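Local coordinates for putative phosphinothricin acetyltransferase YwnH (Bacillus subtilis, PDB 1VHS), which probably inactivates phosphinothricin by transferring an acetyl group to it from acetyl-CoA, as a member of the GNAT acetyltransferase family, at residues W44-Y55 / A66-Y74. Sequence-based numbering, arbitrary orientation.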
ATOM      1  N   TRP A  44       9.644   1.077  10.427  1.00 33.51           N
ATOM      2  CA  TRP A  44       8.792   1.476   9.317  1.00 31.54           C
ATOM      3  C   TRP A  44       7.546   2.179   9.841  1.00 30.52           C
ATOM      4  O   TRP A  44       7.147   3.232   9.338  1.00 27.19           O
ATOM      5  CB  TRP A  44       8.390   0.236   8.518  1.00 30.73           C
ATOM      6  CG  TRP A  44       7.276   0.464   7.552  1.00 29.47           C
ATOM      7  CD1 TRP A  44       7.356   1.052   6.323  1.00 27.67           C
ATOM      8  CD2 TRP A  44       5.902   0.115   7.744  1.00 25.96           C
ATOM      9  NE1 TRP A  44       6.114   1.090   5.735  1.00 27.99           N
ATOM     10  CE2 TRP A  44       5.201   0.521   6.587  1.00 25.56           C
ATOM     11  CE3 TRP A  44       5.191  -0.503   8.784  1.00 25.92           C
ATOM     12  CZ2 TRP A  44       3.825   0.331   6.439  1.00 19.56           C
ATOM     13  CZ3 TRP A  44       3.819  -0.692   8.636  1.00 25.55           C
ATOM     14  CH2 TRP A  44       3.152  -0.275   7.471  1.00 25.12           C
ATOM     15  N   PHE A  45       6.937   1.585  10.861  1.00 27.40           N
ATOM     16  CA  PHE A  45       5.729   2.127  11.462  1.00 30.33           C
ATOM     17  C   PHE A  45       5.933   3.549  11.970  1.00 29.68           C
ATOM     18  O   PHE A  45       5.215   4.465  11.573  1.00 29.37           O
ATOM     19  CB  PHE A  45       5.277   1.230  12.615  1.00 32.00           C
ATOM     20  CG  PHE A  45       3.897   1.539  13.115  1.00 36.41           C
ATOM     21  CD1 PHE A  45       2.781   1.233  12.343  1.00 37.16           C
ATOM     22  CD2 PHE A  45       3.711   2.140  14.353  1.00 39.63           C
ATOM     23  CE1 PHE A  45       1.494   1.522  12.800  1.00 40.90           C
ATOM     24  CE2 PHE A  45       2.427   2.434  14.819  1.00 42.97           C
ATOM     25  CZ  PHE A  45       1.319   2.122  14.039  1.00 43.26           C
ATOM     26  N   SER A  46       6.916   3.731  12.846  1.00 30.34           N
ATOM     27  CA  SER A  46       7.207   5.045  13.411  1.00 33.53           C
ATOM     28  C   SER A  46       7.789   5.996  12.370  1.00 32.57           C
ATOM     29  O   SER A  46       7.887   7.199  12.605  1.00 35.84           O
ATOM     30  CB  SER A  46       8.181   4.911  14.587  1.00 35.66           C
ATOM     31  OG  SER A  46       7.603   4.154  15.635  1.00 41.92           O
ATOM     32  N   GLY A  47       8.165   5.451  11.220  1.00 32.85           N
ATOM     33  CA  GLY A  47       8.735   6.271  10.166  1.00 32.39           C
ATOM     34  C   GLY A  47       7.735   7.173   9.463  1.00 31.62           C
ATOM     35  O   GLY A  47       8.127   8.059   8.706  1.00 32.36           O
ATOM     36  N   HIS A  48       6.443   6.957   9.695  1.00 28.63           N
ATOM     37  CA  HIS A  48       5.434   7.792   9.057  1.00 27.94           C
ATOM     38  C   HIS A  48       5.368   9.162   9.713  1.00 31.04           C
ATOM     39  O   HIS A  48       5.703   9.317  10.887  1.00 32.52           O
ATOM     40  CB  HIS A  48       4.063   7.117   9.097  1.00 23.72           C
ATOM     41  CG  HIS A  48       3.984   5.881   8.260  1.00 21.61           C
ATOM     42  ND1 HIS A  48       4.445   4.658   8.698  1.00 21.24           N
ATOM     43  CD2 HIS A  48       3.559   5.691   6.988  1.00 19.71           C
ATOM     44  CE1 HIS A  48       4.308   3.767   7.731  1.00 19.49           C
ATOM     45  NE2 HIS A  48       3.774   4.369   6.684  1.00 19.27           N
ATOM     46  N   THR A  49       4.935  10.155   8.945  1.00 31.51           N
ATOM     47  CA  THR A  49       4.848  11.522   9.436  1.00 31.34           C
ATOM     48  C   THR A  49       3.477  12.112   9.182  1.00 32.60           C
ATOM     49  O   THR A  49       2.587  11.451   8.644  1.00 28.93           O
ATOM     50  CB  THR A  49       5.877  12.420   8.740  1.00 33.38           C
ATOM     51  OG1 THR A  49       5.617  12.429   7.331  1.00 26.75           O
ATOM     52  CG2 THR A  49       7.286  11.902   8.984  1.00 33.61           C
ATOM     53  N   GLU A  50       3.320  13.376   9.563  1.00 34.48           N
ATOM     54  CA  GLU A  50       2.062  14.080   9.382  1.00 34.07           C
ATOM     55  C   GLU A  50       1.729  14.252   7.903  1.00 29.29           C
ATOM     56  O   GLU A  50       0.558  14.278   7.529  1.00 29.81           O
ATOM     57  CB  GLU A  50       2.128  15.446  10.066  1.00 38.84           C
ATOM     58  CG  GLU A  50       0.821  16.214  10.031  1.00 43.96           C
ATOM     59  CD  GLU A  50       0.854  17.451  10.905  1.00 47.87           C
ATOM     60  OE1 GLU A  50       1.162  17.312  12.108  1.00 48.06           O
ATOM     61  OE2 GLU A  50       0.568  18.556  10.393  1.00 49.62           O
ATOM     62  N   SER A  51       2.758  14.365   7.068  1.00 27.78           N
ATOM     63  CA  SER A  51       2.562  14.533   5.628  1.00 26.42           C
ATOM     64  C   SER A  51       2.585  13.204   4.865  1.00 23.59           C
ATOM     65  O   SER A  51       2.088  13.121   3.745  1.00 22.90           O
ATOM     66  CB  SER A  51       3.629  15.472   5.049  1.00 27.81           C
ATOM     67  OG  SER A  51       4.919  14.885   5.098  1.00 36.67           O
ATOM     68  N   ARG A  52       3.167  12.174   5.474  1.00 20.93           N
ATOM     69  CA  ARG A  52       3.250  10.842   4.864  1.00 20.53           C
ATOM     70  C   ARG A  52       2.779   9.857   5.930  1.00 17.80           C
ATOM     71  O   ARG A  52       3.568   9.138   6.543  1.00 17.82           O
ATOM     72  CB  ARG A  52       4.690  10.556   4.443  1.00 18.14           C
ATOM     73  CG  ARG A  52       5.209  11.559   3.405  1.00 22.34           C
ATOM     74  CD  ARG A  52       4.482  11.404   2.072  1.00 24.38           C
ATOM     75  NE  ARG A  52       4.925  12.374   1.069  1.00 20.52           N
ATOM     76  CZ  ARG A  52       4.439  13.605   0.942  1.00 23.71           C
ATOM     77  NH1 ARG A  52       4.916  14.407  -0.002  1.00 26.26           N
ATOM     78  NH2 ARG A  52       3.473  14.039   1.744  1.00 23.56           N
ATOM     79  N   PRO A  53       1.464   9.810   6.152  1.00 18.61           N
ATOM     80  CA  PRO A  53       0.886   8.928   7.161  1.00 19.53           C
ATOM     81  C   PRO A  53       0.454   7.524   6.802  1.00 18.96           C
ATOM     82  O   PRO A  53       0.450   7.105   5.642  1.00 16.60           O
ATOM     83  CB  PRO A  53      -0.282   9.751   7.683  1.00 21.66           C
ATOM     84  CG  PRO A  53      -0.787  10.405   6.429  1.00 25.61           C
ATOM     85  CD  PRO A  53       0.452  10.738   5.612  1.00 18.73           C
ATOM     86  N   LEU A  54       0.102   6.804   7.859  1.00 16.95           N
ATOM     87  CA  LEU A  54      -0.401   5.453   7.774  1.00 15.84           C
ATOM     88  C   LEU A  54      -1.821   5.554   8.306  1.00 18.00           C
ATOM     89  O   LEU A  54      -2.036   6.036   9.421  1.00 15.09           O
ATOM     90  CB  LEU A  54       0.413   4.512   8.667  1.00 17.65           C
ATOM     91  CG  LEU A  54      -0.116   3.077   8.735  1.00 23.28           C
ATOM     92  CD1 LEU A  54      -0.067   2.458   7.342  1.00 24.51           C
ATOM     93  CD2 LEU A  54       0.723   2.260   9.714  1.00 22.98           C
ATOM     94  N   TYR A  55      -2.787   5.142   7.496  1.00 15.12           N
ATOM     95  CA  TYR A  55      -4.184   5.161   7.905  1.00 19.24           C
ATOM     96  C   TYR A  55      -4.683   3.734   8.030  1.00 21.69           C
ATOM     97  O   TYR A  55      -4.263   2.861   7.278  1.00 19.51           O
ATOM     98  CB  TYR A  55      -5.063   5.860   6.869  1.00 19.66           C
ATOM     99  CG  TYR A  55      -4.769   7.321   6.664  1.00 17.83           C
ATOM    100  CD1 TYR A  55      -3.807   7.734   5.744  1.00 17.58           C
ATOM    101  CD2 TYR A  55      -5.447   8.295   7.392  1.00 22.42           C
ATOM    102  CE1 TYR A  55      -3.531   9.079   5.549  1.00 23.69           C
ATOM    103  CE2 TYR A  55      -5.174   9.650   7.206  1.00 18.28           C
ATOM    104  CZ  TYR A  55      -4.216  10.033   6.284  1.00 22.56           C
ATOM    105  OH  TYR A  55      -3.923  11.366   6.111  1.00 22.06           O
ATOM    106  N   ALA A  66      -7.915  -3.162   7.156  1.00 21.63           N
ATOM    107  CA  ALA A  66      -7.014  -2.797   6.067  1.00 21.47           C
ATOM    108  C   ALA A  66      -6.257  -1.532   6.425  1.00 19.17           C
ATOM    109  O   ALA A  66      -6.571  -0.873   7.412  1.00 19.09           O
ATOM    110  CB  ALA A  66      -7.823  -2.568   4.785  1.00 21.72           C
ATOM    111  N   TRP A  67      -5.241  -1.203   5.636  1.00 18.17           N
ATOM    112  CA  TRP A  67      -4.488   0.012   5.873  1.00 14.28           C
ATOM    113  C   TRP A  67      -3.921   0.605   4.597  1.00 16.50           C
ATOM    114  O   TRP A  67      -3.768  -0.089   3.589  1.00 16.62           O
ATOM    115  CB  TRP A  67      -3.369  -0.193   6.915  1.00 15.97           C
ATOM    116  CG  TRP A  67      -2.420  -1.358   6.718  1.00 13.74           C
ATOM    117  CD1 TRP A  67      -2.549  -2.615   7.234  1.00 14.31           C
ATOM    118  CD2 TRP A  67      -1.154  -1.330   6.046  1.00 17.76           C
ATOM    119  NE1 TRP A  67      -1.439  -3.368   6.938  1.00 15.68           N
ATOM    120  CE2 TRP A  67      -0.566  -2.604   6.208  1.00 17.28           C
ATOM    121  CE3 TRP A  67      -0.456  -0.348   5.326  1.00 19.50           C
ATOM    122  CZ2 TRP A  67       0.689  -2.925   5.681  1.00 21.07           C
ATOM    123  CZ3 TRP A  67       0.792  -0.666   4.801  1.00 23.29           C
ATOM    124  CH2 TRP A  67       1.353  -1.945   4.982  1.00 20.67           C
ATOM    125  N   ILE A  68      -3.650   1.903   4.652  1.00 15.91           N
ATOM    126  CA  ILE A  68      -3.095   2.658   3.530  1.00 18.21           C
ATOM    127  C   ILE A  68      -1.870   3.392   4.053  1.00 18.90           C
ATOM    128  O   ILE A  68      -1.951   4.141   5.028  1.00 19.88           O
ATOM    129  CB  ILE A  68      -4.079   3.718   3.007  1.00 16.79           C
ATOM    130  CG1 ILE A  68      -5.423   3.084   2.657  1.00 20.15           C
ATOM    131  CG2 ILE A  68      -3.499   4.396   1.769  1.00 21.34           C
ATOM    132  CD1 ILE A  68      -6.475   4.117   2.276  1.00 18.88           C
ATOM    133  N   SER A  69      -0.737   3.181   3.401  1.00 14.82           N
ATOM    134  CA  SER A  69       0.502   3.811   3.821  1.00 18.43           C
ATOM    135  C   SER A  69       1.055   4.715   2.734  1.00 20.70           C
ATOM    136  O   SER A  69       1.114   4.316   1.572  1.00 20.14           O
ATOM    137  CB  SER A  69       1.542   2.728   4.152  1.00 17.33           C
ATOM    138  OG  SER A  69       2.844   3.274   4.300  1.00 23.04           O
ATOM    139  N   PHE A  70       1.428   5.940   3.105  1.00 13.65           N
ATOM    140  CA  PHE A  70       2.050   6.859   2.157  1.00 13.88           C
ATOM    141  C   PHE A  70       3.516   6.867   2.574  1.00 17.93           C
ATOM    142  O   PHE A  70       3.832   7.026   3.753  1.00 20.68           O
ATOM    143  CB  PHE A  70       1.475   8.270   2.258  1.00 13.84           C
ATOM    144  CG  PHE A  70       0.090   8.398   1.697  1.00 15.21           C
ATOM    145  CD1 PHE A  70      -1.025   8.232   2.512  1.00 11.50           C
ATOM    146  CD2 PHE A  70      -0.099   8.648   0.343  1.00 14.89           C
ATOM    147  CE1 PHE A  70      -2.315   8.311   1.982  1.00 17.83           C
ATOM    148  CE2 PHE A  70      -1.384   8.729  -0.201  1.00 20.28           C
ATOM    149  CZ  PHE A  70      -2.494   8.560   0.622  1.00 18.41           C
ATOM    150  N   GLU A  71       4.412   6.670   1.618  1.00 20.30           N
ATOM    151  CA  GLU A  71       5.833   6.637   1.938  1.00 22.36           C
ATOM    152  C   GLU A  71       6.634   7.500   0.990  1.00 23.34           C
ATOM    153  O   GLU A  71       6.222   7.738  -0.144  1.00 18.87           O
ATOM    154  CB  GLU A  71       6.327   5.192   1.902  1.00 25.16           C
ATOM    155  CG  GLU A  71       5.727   4.335   3.012  1.00 33.58           C
ATOM    156  CD  GLU A  71       5.937   2.854   2.797  1.00 35.29           C
ATOM    157  OE1 GLU A  71       7.082   2.450   2.502  1.00 37.86           O
ATOM    158  OE2 GLU A  71       4.955   2.091   2.934  1.00 35.58           O
ATOM    159  N   THR A  72       7.775   7.986   1.470  1.00 25.24           N
ATOM    160  CA  THR A  72       8.642   8.826   0.654  1.00 25.02           C
ATOM    161  C   THR A  72       9.248   7.986  -0.455  1.00 27.50           C
ATOM    162  O   THR A  72       9.429   6.775  -0.299  1.00 29.61           O
ATOM    163  CB  THR A  72       9.795   9.415   1.484  1.00 31.20           C
ATOM    164  OG1 THR A  72      10.600   8.350   2.004  1.00 36.74           O
ATOM    165  CG2 THR A  72       9.255  10.237   2.631  1.00 26.48           C
ATOM    166  N   PHE A  73       9.553   8.622  -1.580  1.00 27.27           N
ATOM    167  CA  PHE A  73      10.167   7.908  -2.692  1.00 29.51           C
ATOM    168  C   PHE A  73      11.668   7.889  -2.445  1.00 30.74           C
ATOM    169  O   PHE A  73      12.303   6.835  -2.473  1.00 33.65           O
ATOM    170  CB  PHE A  73       9.875   8.613  -4.018  1.00 28.29           C
ATOM    171  CG  PHE A  73      10.634   8.042  -5.180  1.00 25.12           C
ATOM    172  CD1 PHE A  73      10.386   6.748  -5.623  1.00 29.46           C
ATOM    173  CD2 PHE A  73      11.623   8.790  -5.813  1.00 28.41           C
ATOM    174  CE1 PHE A  73      11.116   6.203  -6.683  1.00 30.67           C
ATOM    175  CE2 PHE A  73      12.358   8.259  -6.871  1.00 28.86           C
ATOM    176  CZ  PHE A  73      12.104   6.962  -7.306  1.00 30.96           C
ATOM    177  N   TYR A  74      12.224   9.071  -2.202  1.00 34.14           N
ATOM    178  CA  TYR A  74      13.648   9.214  -1.934  1.00 40.18           C
ATOM    179  C   TYR A  74      13.858  10.358  -0.948  1.00 41.17           C
ATOM    180  O   TYR A  74      13.318  11.452  -1.132  1.00 40.82           O
ATOM    181  CB  TYR A  74      14.410   9.505  -3.230  1.00 42.36           C
ATOM    182  CG  TYR A  74      15.913   9.398  -3.085  1.00 47.19           C
ATOM    183  CD1 TYR A  74      16.522   8.170  -2.831  1.00 49.61           C
ATOM    184  CD2 TYR A  74      16.725  10.527  -3.187  1.00 49.94           C
ATOM    185  CE1 TYR A  74      17.904   8.066  -2.681  1.00 50.67           C
ATOM    186  CE2 TYR A  74      18.109  10.435  -3.038  1.00 53.06           C
ATOM    187  CZ  TYR A  74      18.690   9.201  -2.785  1.00 53.21           C
ATOM    188  OH  TYR A  74      20.055   9.103  -2.631  1.00 55.90           O
TER
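His48 NE2 donates a nearly straight hydrogen bond of 2.8 Å to Ser69 OG, near the imidazole plane. Ser69 OG in turn donates to Glu71 OE2, to which Trp44 NE1 also bonds at 3.2 Å from above the carboxylate plane. On its far side the imidazole's ND1 binds Phe45 O, fixing the ring's rotation; with both nitrogens placed as donors, it is probably protonated, a charge nearby Glu71 would favour.

Backbone bonds pair the strands antiparallel through Tyr55 N to Ile68 O (2.8 Å) and Ile68 N to Tyr55 O; Phe70 N to Pro53 O continues the pairing just ahead of strand 54-58.

Trp44 CH2 sits over a face of the Trp67 ring, 3.5 Å from Trp67 CH2, planes 56° apart. Leu54, its CG anti to the backbone N (chi1 175°), brings CD1 to 3.5 Å from Trp67 CE3; Leu54 CB rests over the centre of the His48 ring. On the other sheet face, Tyr55 CE1 meets Phe70 CE1 at 3.8 Å.

Strands 54-58 and 64-72 form a hairpin between strands 4-7 and 82-89 of the GNAT sheet. Helix 42-46 covers Trp67, which also stacks on Tyr88 of the predicted acetyl-CoA site; helix 98-109 packs against Tyr55 and Ile68.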